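PDB 3DFF: teicoplanin pseudoaglycone deacetylases Orf2 from Actinoplanes teichomyceticus, which probably removes an acetyl group from an amide of a teicoplanin pseudoaglycone sugar, as a zinc-dependent hydrolase of the PIG-L deacetylase family. Local coordinates for residues 9-14 / 141-146; 26-31 / 84-89; 56-61 / 117-122; 159-164 / 188-193. All coordinates share one frame; numbering follows the deposited sequence.

Contact 1. Residues 9-14 / 141-146; sequences RLLAIS and RSIIDE
Leu11 reaches from strand 9-14 into the angle between Ile143 and Ile144, neighbouring residues on helix 126-147. Three aliphatic side chains make the whole contact. The CG of Leu11 stands anti to its own backbone N (chi1 176°), which carries the branch out from the strand and presents both methyls to the helix. CD2 meets CG2 of Ile143 at 4.0 Å, and CD1 of Leu11 lies almost as near the same Ile143 CG2, at 4.1 Å, so that one methyl of the isoleucine faces the forked end of the leucine. The two chains meet nearly perpendicular. At chi1 -67° CG2 of Ile143 lies opposite the backbone N across the CA-CB bond, while CG1 is turned beside that N; the side chain as a whole also reaches Tyr41 of strand 37-42. Helix 126-147 covers one face of the parallel part of the mixed sheet, just before strand 151-155, which runs beside strand 9-14 in the Rossmann-like order of this family. The alternation of side chains along a strand is plain here: Leu11 points to helix 126-147, whereas Leu10 and Ala12 pack on helix 19-33 across the sheet. Ile144 touches Leu11 differently, through a methylene, with its CG1 4.3 Å from CD2 of Leu11. It is less squarely directed at the strand than Ile143, and it shares its surroundings with Pro149, Val180 and Lys178. Pro149 also packs on Leu11, extending this apolar layer into the turn between the helix and strand 151-155.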
loop_
_atom_site.group_PDB
_atom_site.type_symbol
_atom_site.label_atom_id
_atom_site.label_comp_id
_atom_site.label_asym_id
_atom_site.label_seq_id
_atom_site.Cartn_x
_atom_site.Cartn_y
_atom_site.Cartn_z
ATOM N N ARG A 9 -18.945 -5.892 1.942
ATOM C CA ARG A 9 -18.035 -6.047 0.818
ATOM C C ARG A 9 -16.885 -5.046 1.029
ATOM O O ARG A 9 -17.072 -3.850 0.885
ATOM C CB ARG A 9 -18.771 -5.784 -0.501
ATOM C CG ARG A 9 -19.850 -6.824 -0.866
ATOM C CD ARG A 9 -20.604 -6.440 -2.146
ATOM N NE ARG A 9 -22.007 -6.100 -1.886
ATOM C CZ ARG A 9 -22.453 -4.906 -1.491
ATOM N NH1 ARG A 9 -21.622 -3.896 -1.295
ATOM N NH2 ARG A 9 -23.747 -4.718 -1.282
ATOM N N LEU A 10 -15.716 -5.558 1.389
ATOM C CA LEU A 10 -14.582 -4.714 1.754
ATOM C C LEU A 10 -13.565 -4.679 0.614
ATOM O O LEU A 10 -13.014 -5.716 0.251
ATOM C CB LEU A 10 -13.932 -5.250 3.031
ATOM C CG LEU A 10 -12.653 -4.562 3.541
ATOM C CD1 LEU A 10 -12.912 -3.123 3.871
ATOM C CD2 LEU A 10 -12.133 -5.286 4.756
ATOM N N LEU A 11 -13.339 -3.493 0.055
ATOM C CA LEU A 11 -12.317 -3.321 -0.985
ATOM C C LEU A 11 -11.115 -2.612 -0.377
ATOM O O LEU A 11 -11.232 -1.449 0.021
ATOM C CB LEU A 11 -12.858 -2.483 -2.148
ATOM C CG LEU A 11 -11.899 -2.109 -3.296
ATOM C CD1 LEU A 11 -11.360 -3.364 -4.016
ATOM C CD2 LEU A 11 -12.579 -1.144 -4.260
ATOM N N ALA A 12 -9.990 -3.322 -0.305
ATOM C CA ALA A 12 -8.739 -2.722 0.136
ATOM C C ALA A 12 -7.975 -2.311 -1.116
ATOM O O ALA A 12 -7.924 -3.062 -2.091
ATOM C CB ALA A 12 -7.948 -3.674 0.980
ATOM N N ILE A 13 -7.399 -1.116 -1.095
ATOM C CA ILE A 13 -6.629 -0.648 -2.252
ATOM C C ILE A 13 -5.184 -0.410 -1.837
ATOM O O ILE A 13 -4.883 0.552 -1.135
ATOM C CB ILE A 13 -7.262 0.598 -2.853
ATOM C CG1 ILE A 13 -8.744 0.322 -3.205
ATOM C CG2 ILE A 13 -6.491 1.084 -4.085
ATOM C CD1 ILE A 13 -9.435 1.471 -3.806
ATOM N N SER A 14 -4.316 -1.323 -2.257
ATOM C CA SER A 14 -2.914 -1.287 -1.868
ATOM C C SER A 14 -2.076 -0.597 -2.948
ATOM O O SER A 14 -2.231 -0.907 -4.123
ATOM C CB SER A 14 -2.421 -2.712 -1.674
ATOM O OG SER A 14 -1.115 -2.722 -1.116
ATOM N N ARG A 141 -12.863 3.585 -9.914
ATOM C CA ARG A 141 -14.302 3.773 -10.174
ATOM C C ARG A 141 -14.901 2.553 -10.850
ATOM O O ARG A 141 -15.978 2.091 -10.461
ATOM C CB ARG A 141 -14.540 5.029 -11.000
ATOM C CG ARG A 141 -14.643 6.291 -10.131
ATOM C CD ARG A 141 -15.169 7.482 -10.913
ATOM N NE ARG A 141 -14.245 7.859 -11.982
ATOM C CZ ARG A 141 -13.207 8.676 -11.823
ATOM N NH1 ARG A 141 -12.970 9.254 -10.652
ATOM N NH2 ARG A 141 -12.416 8.943 -12.845
ATOM N N SER A 142 -14.175 1.999 -11.817
ATOM C CA SER A 142 -14.614 0.798 -12.529
ATOM C C SER A 142 -14.749 -0.379 -11.576
ATOM O O SER A 142 -15.745 -1.097 -11.613
ATOM C CB SER A 142 -13.658 0.472 -13.677
ATOM O OG SER A 142 -13.669 1.530 -14.614
ATOM N N ILE A 143 -13.765 -0.552 -10.691
ATOM C CA ILE A 143 -13.772 -1.645 -9.738
ATOM C C ILE A 143 -14.892 -1.471 -8.701
ATOM O O ILE A 143 -15.534 -2.446 -8.318
ATOM C CB ILE A 143 -12.380 -1.822 -9.073
ATOM C CG1 ILE A 143 -11.369 -2.294 -10.117
ATOM C CG2 ILE A 143 -12.431 -2.807 -7.921
ATOM C CD1 ILE A 143 -9.932 -1.978 -9.747
ATOM N N ILE A 144 -15.132 -0.238 -8.273
ATOM C CA ILE A 144 -16.257 0.050 -7.382
ATOM C C ILE A 144 -17.578 -0.368 -8.045
ATOM O O ILE A 144 -18.418 -0.976 -7.398
ATOM C CB ILE A 144 -16.297 1.528 -6.942
ATOM C CG1 ILE A 144 -15.187 1.819 -5.927
ATOM C CG2 ILE A 144 -17.639 1.894 -6.308
ATOM C CD1 ILE A 144 -14.930 3.293 -5.722
ATOM N N ASP A 145 -17.747 -0.056 -9.327
ATOM C CA ASP A 145 -18.975 -0.454 -10.044
ATOM C C ASP A 145 -19.124 -1.977 -10.110
ATOM O O ASP A 145 -20.226 -2.528 -9.948
ATOM C CB ASP A 145 -19.001 0.154 -11.449
ATOM C CG ASP A 145 -19.289 1.643 -11.441
ATOM O OD1 ASP A 145 -19.874 2.139 -10.456
ATOM O OD2 ASP A 145 -18.941 2.327 -12.434
ATOM N N GLU A 146 -18.009 -2.652 -10.345
ATOM C CA GLU A 146 -17.974 -4.090 -10.527
ATOM C C GLU A 146 -18.128 -4.847 -9.206
ATOM O O GLU A 146 -18.872 -5.827 -9.123
ATOM C CB GLU A 146 -16.660 -4.466 -11.214
ATOM C CG GLU A 146 -16.524 -5.914 -11.628
ATOM C CD GLU A 146 -15.194 -6.170 -12.318
ATOM O OE1 GLU A 146 -14.679 -5.238 -12.973
ATOM O OE2 GLU A 146 -14.663 -7.291 -12.193
#

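Contact 2. Residues 26-31 / 84-89; sequences AGLAQA and DHLRVA
Leu86 packs against Leu28 and Ala29 of helix 19-33 at the point where helix 71-85 ends in a Schellman motif. Arg87, with a positive phi of 62°, turns the chain, and its N bonds to Asp84 O at 2.9 Å. The turn leads into strand 89-92, the outermost parallel strand of the mixed sheet, so the contact sets the link between helix and strand against the helix that follows the first strand. Leu86 gives up the most surface. Its CG lies anti to the carbonyl carbon, and the two methyls divide the work: CD2 rests on CB of Ala29 at 3.9 Å, while CD1 stands 4.3 Å from CB of Leu28. The small Ala29 lets the leucine methyl come close to the helix, and Met218 and Gln221 of helix 216-226 press on the same alanine. Leu28 sends its own branch towards the sheet, to Ala12, Val38 and Val40. Its backbone also takes part, since CG1 of Val88 lies 3.8 Å from Leu28 O. Beyond the apolar patch a single water bridges the two backbones, donating to Ala29 O at 2.9 Å and to Leu86 O at 2.7 Å.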
loop_
_atom_site.group_PDB
_atom_site.type_symbol
_atom_site.label_atom_id
_atom_site.label_comp_id
_atom_site.label_asym_id
_atom_site.label_seq_id
_atom_site.Cartn_x
_atom_site.Cartn_y
_atom_site.Cartn_z
ATOM N N ALA A 26 -4.158 -7.920 9.553
ATOM C CA ALA A 26 -5.012 -8.394 10.660
ATOM C C ALA A 26 -6.473 -8.025 10.405
ATOM O O ALA A 26 -7.356 -8.878 10.542
ATOM C CB ALA A 26 -4.529 -7.851 12.007
ATOM N N GLY A 27 -6.717 -6.773 10.014
ATOM C CA GLY A 27 -8.049 -6.287 9.620
ATOM C C GLY A 27 -8.685 -7.072 8.481
ATOM O O GLY A 27 -9.884 -7.409 8.526
ATOM N N LEU A 28 -7.894 -7.357 7.451
ATOM C CA LEU A 28 -8.379 -8.137 6.314
ATOM C C LEU A 28 -8.786 -9.548 6.743
ATOM O O LEU A 28 -9.849 -10.037 6.342
ATOM C CB LEU A 28 -7.302 -8.230 5.236
ATOM C CG LEU A 28 -6.975 -6.900 4.558
ATOM C CD1 LEU A 28 -5.730 -7.057 3.715
ATOM C CD2 LEU A 28 -8.156 -6.399 3.709
ATOM N N ALA A 29 -7.924 -10.188 7.531
ATOM C CA ALA A 29 -8.154 -11.553 8.003
ATOM C C ALA A 29 -9.393 -11.601 8.904
ATOM O O ALA A 29 -10.202 -12.534 8.801
ATOM C CB ALA A 29 -6.935 -12.069 8.734
ATOM N N GLN A 30 -9.538 -10.585 9.755
ATOM C CA GLN A 30 -10.714 -10.450 10.631
ATOM C C GLN A 30 -11.990 -10.376 9.808
ATOM O O GLN A 30 -12.959 -11.101 10.084
ATOM C CB GLN A 30 -10.591 -9.205 11.528
ATOM C CG GLN A 30 -11.809 -8.910 12.424
ATOM C CD GLN A 30 -11.883 -9.808 13.651
ATOM O OE1 GLN A 30 -11.054 -10.703 13.845
ATOM N NE2 GLN A 30 -12.885 -9.571 14.493
ATOM N N ALA A 31 -11.985 -9.501 8.802
ATOM C CA ALA A 31 -13.145 -9.249 7.960
ATOM C C ALA A 31 -13.603 -10.524 7.256
ATOM O O ALA A 31 -14.807 -10.759 7.110
ATOM C CB ALA A 31 -12.827 -8.153 6.942
ATOM N N ASP A 84 -3.924 -15.344 -0.128
ATOM C CA ASP A 84 -4.470 -16.713 0.061
ATOM C C ASP A 84 -4.334 -17.138 1.529
ATOM O O ASP A 84 -5.248 -17.752 2.089
ATOM C CB ASP A 84 -3.742 -17.745 -0.810
ATOM C CG ASP A 84 -4.170 -17.730 -2.273
ATOM O OD1 ASP A 84 -5.123 -17.034 -2.645
ATOM O OD2 ASP A 84 -3.512 -18.463 -3.058
ATOM N N HIS A 85 -3.209 -16.797 2.163
ATOM C CA HIS A 85 -3.004 -17.158 3.570
ATOM C C HIS A 85 -3.995 -16.472 4.501
ATOM O O HIS A 85 -4.424 -17.077 5.505
ATOM C CB HIS A 85 -1.571 -16.891 4.025
ATOM C CG HIS A 85 -1.208 -17.609 5.290
ATOM N ND1 HIS A 85 -0.924 -18.959 5.324
ATOM C CD2 HIS A 85 -1.099 -17.167 6.567
ATOM C CE1 HIS A 85 -0.651 -19.316 6.568
ATOM N NE2 HIS A 85 -0.751 -18.248 7.341
ATOM N N LEU A 86 -4.355 -15.226 4.178
ATOM C CA LEU A 86 -5.383 -14.456 4.915
ATOM C C LEU A 86 -6.798 -14.874 4.526
ATOM O O LEU A 86 -7.791 -14.363 5.070
ATOM C CB LEU A 86 -5.218 -12.948 4.685
ATOM C CG LEU A 86 -3.896 -12.331 5.138
ATOM C CD1 LEU A 86 -3.893 -10.838 4.818
ATOM C CD2 LEU A 86 -3.720 -12.541 6.635
ATOM N N ARG A 87 -6.854 -15.785 3.552
ATOM C CA ARG A 87 -8.079 -16.322 2.961
ATOM C C ARG A 87 -8.904 -15.230 2.278
ATOM O O ARG A 87 -10.129 -15.204 2.352
ATOM C CB ARG A 87 -8.865 -17.161 3.996
ATOM C CG ARG A 87 -7.956 -18.139 4.753
ATOM C CD ARG A 87 -8.739 -18.981 5.755
ATOM N NE ARG A 87 -9.291 -20.171 5.117
ATOM C CZ ARG A 87 -8.950 -21.422 5.426
ATOM N NH1 ARG A 87 -8.067 -21.659 6.389
ATOM N NH2 ARG A 87 -9.510 -22.439 4.779
ATOM N N VAL A 88 -8.212 -14.316 1.593
ATOM C CA VAL A 88 -8.875 -13.205 0.887
ATOM C C VAL A 88 -8.495 -13.142 -0.619
ATOM O O VAL A 88 -7.457 -13.670 -1.020
ATOM C CB VAL A 88 -8.612 -11.812 1.561
ATOM C CG1 VAL A 88 -8.986 -11.817 3.043
ATOM C CG2 VAL A 88 -7.159 -11.396 1.396
ATOM N N ALA A 89 -9.339 -12.484 -1.414
ATOM C CA ALA A 89 -9.170 -12.363 -2.882
ATOM C C ALA A 89 -8.202 -11.245 -3.269
ATOM O O ALA A 89 -8.047 -10.261 -2.535
ATOM C CB ALA A 89 -10.528 -12.110 -3.549
HETATM O O HOH W 1 -9.430 -14.858 7.206
#

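Contact 3. Residues 56-61 / 117-122; sequences AQRMHT and QKLAVN
Leu119 points its side chain at Arg58 and Met59 on helix 54-62, from the connection that runs from strand 110-111 into strand 120-121 of a small antiparallel hairpin. Its CB stands back from the helix, and the methyls beyond CG make the contact. With CG anti to the carbonyl carbon (chi1 -63°), CD1 of Leu119 is carried to 4.2 Å from both CG and SE of Met59, a selenomethionine in this crystal, and the two chains run antiparallel past one another. CD2 forks the other way and lies 4.5 Å from NH1 of Arg58, obliquely to the guanidinium. The extended Arg58 runs out towards the backbone of Gln117, where its NH1 and NH2 both stand 3.8 Å from Gln117 O, oblique to the guanidinium and too far for a hydrogen bond; it also touches His112. Both helix residues were modelled in two conformers, so the distances to either side chain hold for one conformer only. Met59 lies about 7 Å, side chain to side chain, from Asp97, which binds zinc in another structure of this protein, and tetraethylene glycol, probably from the crystallisation liquor, lies beside Leu119. Such loose van der Waals contact is consistent with a surface association that tolerates more than one side-chain position.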
loop_
_atom_site.group_PDB
_atom_site.type_symbol
_atom_site.label_atom_id
_atom_site.label_comp_id
_atom_site.label_asym_id
_atom_site.label_seq_id
_atom_site.Cartn_x
_atom_site.Cartn_y
_atom_site.Cartn_z
ATOM N N ALA A 56 16.153 0.308 -10.953
ATOM C CA ALA A 56 15.254 -0.843 -10.854
ATOM C C ALA A 56 16.077 -2.128 -10.736
ATOM O O ALA A 56 15.775 -2.991 -9.899
ATOM C CB ALA A 56 14.333 -0.897 -12.052
ATOM N N GLN A 57 17.145 -2.218 -11.521
ATOM C CA GLN A 57 18.048 -3.357 -11.444
ATOM C C GLN A 57 18.618 -3.484 -10.048
ATOM O O GLN A 57 18.692 -4.588 -9.528
ATOM C CB GLN A 57 19.171 -3.238 -12.476
ATOM C CG GLN A 57 18.656 -3.365 -13.880
ATOM C CD GLN A 57 19.740 -3.227 -14.902
ATOM O OE1 GLN A 57 20.755 -3.922 -14.841
ATOM N NE2 GLN A 57 19.532 -2.343 -15.872
ATOM N N ARG A 58 18.996 -2.361 -9.434
ATOM C CA ARG A 58 19.489 -2.361 -8.052
ATOM C C ARG A 58 18.426 -2.863 -7.073
ATOM O O ARG A 58 18.731 -3.609 -6.133
ATOM C CB ARG A 58 19.971 -0.959 -7.650
ATOM C CG ARG A 58 20.687 -0.910 -6.310
ATOM C CD ARG A 58 20.963 0.509 -5.864
ATOM N NE ARG A 58 21.282 0.581 -4.435
ATOM C CZ ARG A 58 20.398 0.862 -3.478
ATOM N NH1 ARG A 58 19.128 1.100 -3.784
ATOM N NH2 ARG A 58 20.785 0.910 -2.210
HETATM N N MSE A 59 17.180 -2.456 -7.286
HETATM C CA MSE A 59 16.086 -2.900 -6.423
HETATM C C MSE A 59 15.878 -4.396 -6.556
HETATM O O MSE A 59 15.663 -5.097 -5.553
HETATM C CB MSE A 59 14.782 -2.170 -6.752
HETATM C CG MSE A 59 14.732 -0.725 -6.284
HETATM SE SE MSE A 59 15.242 -0.442 -4.411
HETATM C CE MSE A 59 14.587 -2.111 -3.595
ATOM N N HIS A 60 15.940 -4.884 -7.789
ATOM C CA HIS A 60 15.753 -6.319 -8.041
ATOM C C HIS A 60 16.777 -7.133 -7.261
ATOM O O HIS A 60 16.442 -8.161 -6.671
ATOM C CB HIS A 60 15.808 -6.633 -9.531
ATOM C CG HIS A 60 14.682 -6.009 -10.304
ATOM N ND1 HIS A 60 14.653 -5.961 -11.677
ATOM C CD2 HIS A 60 13.545 -5.408 -9.880
ATOM C CE1 HIS A 60 13.547 -5.347 -12.070
ATOM N NE2 HIS A 60 12.851 -5.017 -11.001
ATOM N N THR A 61 18.021 -6.654 -7.249
ATOM C CA THR A 61 19.091 -7.289 -6.486
ATOM C C THR A 61 18.805 -7.295 -4.980
ATOM O O THR A 61 19.027 -8.312 -4.308
ATOM C CB THR A 61 20.447 -6.618 -6.800
ATOM O OG1 THR A 61 20.770 -6.865 -8.183
ATOM C CG2 THR A 61 21.548 -7.184 -5.906
ATOM N N GLN A 117 21.956 6.273 -0.783
ATOM C CA GLN A 117 21.187 5.039 -0.626
ATOM C C GLN A 117 19.743 5.192 -1.122
ATOM O O GLN A 117 19.242 4.341 -1.869
ATOM C CB GLN A 117 21.226 4.563 0.836
ATOM C CG GLN A 117 21.653 5.636 1.862
ATOM C CD GLN A 117 23.155 5.947 1.803
ATOM O OE1 GLN A 117 23.993 5.039 1.795
ATOM N NE2 GLN A 117 23.493 7.236 1.749
ATOM N N LYS A 118 19.090 6.278 -0.714
ATOM C CA LYS A 118 17.718 6.571 -1.132
ATOM C C LYS A 118 17.655 7.002 -2.603
ATOM O O LYS A 118 18.486 7.791 -3.063
ATOM C CB LYS A 118 17.109 7.649 -0.227
ATOM C CG LYS A 118 15.584 7.814 -0.337
ATOM C CD LYS A 118 14.850 6.548 0.094
ATOM C CE LYS A 118 13.345 6.763 0.164
ATOM N NZ LYS A 118 12.643 5.468 0.400
ATOM N N LEU A 119 16.674 6.472 -3.331
ATOM C CA LEU A 119 16.478 6.828 -4.740
ATOM C C LEU A 119 15.833 8.204 -4.892
ATOM O O LEU A 119 14.926 8.565 -4.142
ATOM C CB LEU A 119 15.635 5.774 -5.458
ATOM C CG LEU A 119 16.201 4.355 -5.557
ATOM C CD1 LEU A 119 15.159 3.417 -6.139
ATOM C CD2 LEU A 119 17.479 4.321 -6.387
ATOM N N ALA A 120 16.318 8.961 -5.868
ATOM C CA ALA A 120 15.802 10.294 -6.149
ATOM C C ALA A 120 14.731 10.222 -7.235
ATOM O O ALA A 120 14.801 9.381 -8.115
ATOM C CB ALA A 120 16.939 11.204 -6.595
ATOM N N VAL A 121 13.748 11.107 -7.150
ATOM C CA VAL A 121 12.738 11.276 -8.197
ATOM C C VAL A 121 13.082 12.499 -9.044
ATOM O O VAL A 121 13.314 13.583 -8.519
ATOM C CB VAL A 121 11.331 11.443 -7.584
ATOM C CG1 VAL A 121 10.291 11.570 -8.662
ATOM C CG2 VAL A 121 11.005 10.258 -6.701
ATOM N N ASN A 122 13.114 12.306 -10.354
ATOM C CA ASN A 122 13.405 13.381 -11.297
ATOM C C ASN A 122 12.261 14.367 -11.397
ATOM O O ASN A 122 11.094 13.986 -11.353
ATOM C CB ASN A 122 13.731 12.787 -12.669
ATOM C CG ASN A 122 15.117 12.187 -12.719
ATOM O OD1 ASN A 122 15.334 11.135 -13.312
ATOM N ND2 ASN A 122 16.065 12.864 -12.092
#

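Contact 4. Residues 159-164 / 188-193; sequences GEHPDH and LPYAVF. With ZN (zinc ion), chain B.
The oxygen of water 2 is gripped from two sides: the zinc ion holds it at 2.0 Å, and Tyr190 OH lies 2.6 Å away, with the water in the plane of the tyrosine ring. Tyr190 was modelled in two conformers, and its contacts are those of one. Across this water, residues 159-164 meet the loop 188-193. His164 NE2 binds the zinc at 2.1 Å; His16 and Asp19 complete the protein ligands, and water 3 is bound too. On the far side of the imidazole from the metal, ND1 is hydrogen-bonded to OD1 of Asp187, which helps to fix its rotation. Tyr190 turns an edge to the face of that ring in an offset edge-to-face pair, planes at 71°, with CE2 3.6 Å from CE1 of His164. The phenol also passes Gly159, whose CA comes within 3.8 Å of CD1 of Tyr190. The hydroxyl is 3.7 Å from ND1 of His161, near but not bonded. His161 and His164 form the HxxH pair of the PIG-L family, and between them OD2 of Asp163 is hydrogen-bonded to NE2 of His16, a second-shell hold on a zinc ligand. Metal and phenol together hold the water, consistent with a zinc site that polarises it for attack on an amide.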
loop_
_atom_site.group_PDB
_atom_site.type_symbol
_atom_site.label_atom_id
_atom_site.label_comp_id
_atom_site.label_asym_id
_atom_site.label_seq_id
_atom_site.Cartn_x
_atom_site.Cartn_y
_atom_site.Cartn_z
ATOM N N GLY A 159 4.968 8.542 5.179
ATOM C CA GLY A 159 6.231 8.232 4.515
ATOM C C GLY A 159 6.376 8.869 3.146
ATOM O O GLY A 159 7.470 8.870 2.577
ATOM N N GLU A 160 5.255 9.368 2.609
ATOM C CA GLU A 160 5.215 10.212 1.400
ATOM C C GLU A 160 5.732 9.534 0.119
ATOM O O GLU A 160 6.215 10.221 -0.796
ATOM C CB GLU A 160 5.930 11.565 1.640
ATOM C CG GLU A 160 5.320 12.411 2.774
ATOM C CD GLU A 160 6.076 13.714 3.050
ATOM O OE1 GLU A 160 6.060 14.171 4.213
ATOM O OE2 GLU A 160 6.673 14.285 2.119
ATOM N N HIS A 161 5.626 8.204 0.029
ATOM C CA HIS A 161 6.022 7.527 -1.213
ATOM C C HIS A 161 5.056 8.001 -2.309
ATOM O O HIS A 161 3.824 7.951 -2.126
ATOM C CB HIS A 161 5.974 6.006 -1.104
ATOM C CG HIS A 161 6.503 5.308 -2.320
ATOM N ND1 HIS A 161 7.641 4.529 -2.297
ATOM C CD2 HIS A 161 6.053 5.279 -3.599
ATOM C CE1 HIS A 161 7.864 4.048 -3.507
ATOM N NE2 HIS A 161 6.921 4.497 -4.320
ATOM N N PRO A 162 5.589 8.482 -3.437
ATOM C CA PRO A 162 4.707 9.032 -4.483
ATOM C C PRO A 162 3.584 8.070 -4.918
ATOM O O PRO A 162 2.459 8.513 -5.238
ATOM C CB PRO A 162 5.660 9.270 -5.651
ATOM C CG PRO A 162 7.032 9.381 -5.044
ATOM C CD PRO A 162 7.027 8.619 -3.762
ATOM N N ASP A 163 3.888 6.778 -4.958
ATOM C CA ASP A 163 2.908 5.779 -5.358
ATOM C C ASP A 163 1.820 5.652 -4.295
ATOM O O ASP A 163 0.658 5.366 -4.610
ATOM C CB ASP A 163 3.566 4.415 -5.565
ATOM C CG ASP A 163 4.448 4.356 -6.819
ATOM O OD1 ASP A 163 4.323 5.240 -7.692
ATOM O OD2 ASP A 163 5.239 3.395 -6.942
ATOM N N HIS A 164 2.201 5.825 -3.031
ATOM C CA HIS A 164 1.229 5.788 -1.932
ATOM C C HIS A 164 0.324 6.997 -1.983
ATOM O O HIS A 164 -0.895 6.875 -1.791
ATOM C CB HIS A 164 1.934 5.720 -0.575
ATOM C CG HIS A 164 2.492 4.367 -0.263
ATOM N ND1 HIS A 164 2.383 3.787 0.988
ATOM C CD2 HIS A 164 3.156 3.473 -1.038
ATOM C CE1 HIS A 164 2.951 2.593 0.962
ATOM N NE2 HIS A 164 3.434 2.378 -0.254
ATOM N N LEU A 188 2.471 0.817 7.389
ATOM C CA LEU A 188 3.547 0.104 8.095
ATOM C C LEU A 188 4.522 -0.551 7.126
ATOM O O LEU A 188 4.118 -1.034 6.062
ATOM C CB LEU A 188 2.965 -0.954 9.043
ATOM C CG LEU A 188 2.002 -0.425 10.109
ATOM C CD1 LEU A 188 1.398 -1.572 10.877
ATOM C CD2 LEU A 188 2.738 0.502 11.077
ATOM N N PRO A 189 5.813 -0.599 7.488
ATOM C CA PRO A 189 6.371 -0.121 8.766
ATOM C C PRO A 189 6.701 1.374 8.815
ATOM O O PRO A 189 7.216 1.840 9.825
ATOM C CB PRO A 189 7.658 -0.942 8.882
ATOM C CG PRO A 189 8.120 -1.063 7.458
ATOM C CD PRO A 189 6.846 -1.208 6.637
ATOM N N TYR A 190 6.360 2.122 7.765
ATOM C CA TYR A 190 6.690 3.557 7.627
ATOM C C TYR A 190 6.403 4.366 8.878
ATOM O O TYR A 190 7.163 5.255 9.258
ATOM C CB TYR A 190 5.846 4.197 6.529
ATOM C CG TYR A 190 6.261 3.933 5.109
ATOM C CD1 TYR A 190 7.316 4.636 4.528
ATOM C CD2 TYR A 190 5.555 3.020 4.320
ATOM C CE1 TYR A 190 7.675 4.421 3.199
ATOM C CE2 TYR A 190 5.902 2.800 2.986
ATOM C CZ TYR A 190 6.957 3.507 2.437
ATOM O OH TYR A 190 7.299 3.296 1.126
ATOM N N ALA A 191 5.270 4.077 9.504
ATOM C CA ALA A 191 4.798 4.888 10.631
ATOM C C ALA A 191 5.704 4.759 11.855
ATOM O O ALA A 191 5.613 5.562 12.789
ATOM C CB ALA A 191 3.381 4.532 10.978
ATOM N N VAL A 192 6.558 3.746 11.861
ATOM C CA VAL A 192 7.489 3.544 12.980
ATOM C C VAL A 192 8.591 4.612 12.908
ATOM O O VAL A 192 9.212 4.958 13.926
ATOM C CB VAL A 192 8.059 2.082 12.987
ATOM C CG1 VAL A 192 9.142 1.884 14.067
ATOM C CG2 VAL A 192 6.939 1.077 13.200
ATOM N N PHE A 193 8.800 5.162 11.715
ATOM C CA PHE A 193 9.874 6.134 11.471
ATOM C C PHE A 193 9.424 7.532 11.072
ATOM O O PHE A 193 10.277 8.381 10.802
ATOM C CB PHE A 193 10.812 5.649 10.364
ATOM C CG PHE A 193 11.227 4.241 10.496
ATOM C CD1 PHE A 193 12.241 3.879 11.384
ATOM C CD2 PHE A 193 10.621 3.261 9.728
ATOM C CE1 PHE A 193 12.636 2.552 11.512
ATOM C CE2 PHE A 193 11.004 1.936 9.847
ATOM C CZ PHE A 193 12.018 1.577 10.743
HETATM ZN ZN ZN B . 4.422 0.556 -0.780
HETATM O O HOH W 2 6.135 1.496 -0.338
HETATM O O HOH W 3 5.458 -1.281 -0.735
#

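In the fold
Contacts 1 and 2 are buried and share the sheet: strand 9-14 and helix 19-33 follow each other in the chain, and the two contacts touch through the packing of that strand on that helix. Helix 126-147 in contact 1 and helix 19-33 in contact 2 therefore lie on opposite faces of strand 9-14. Contact 1 is purely aliphatic, whereas contact 2 adds a water between backbones. Contact 3 lies at the surface beyond the chain's centre, its own centre about 30 Å from that of contact 1 and about 31 Å from that of contact 2, and is looser. Contact 4, partly buried and nearest the centre, differs most, being built on metal ligation and aromatic rings; its nearest atoms are about 4 Å from those of contact 3.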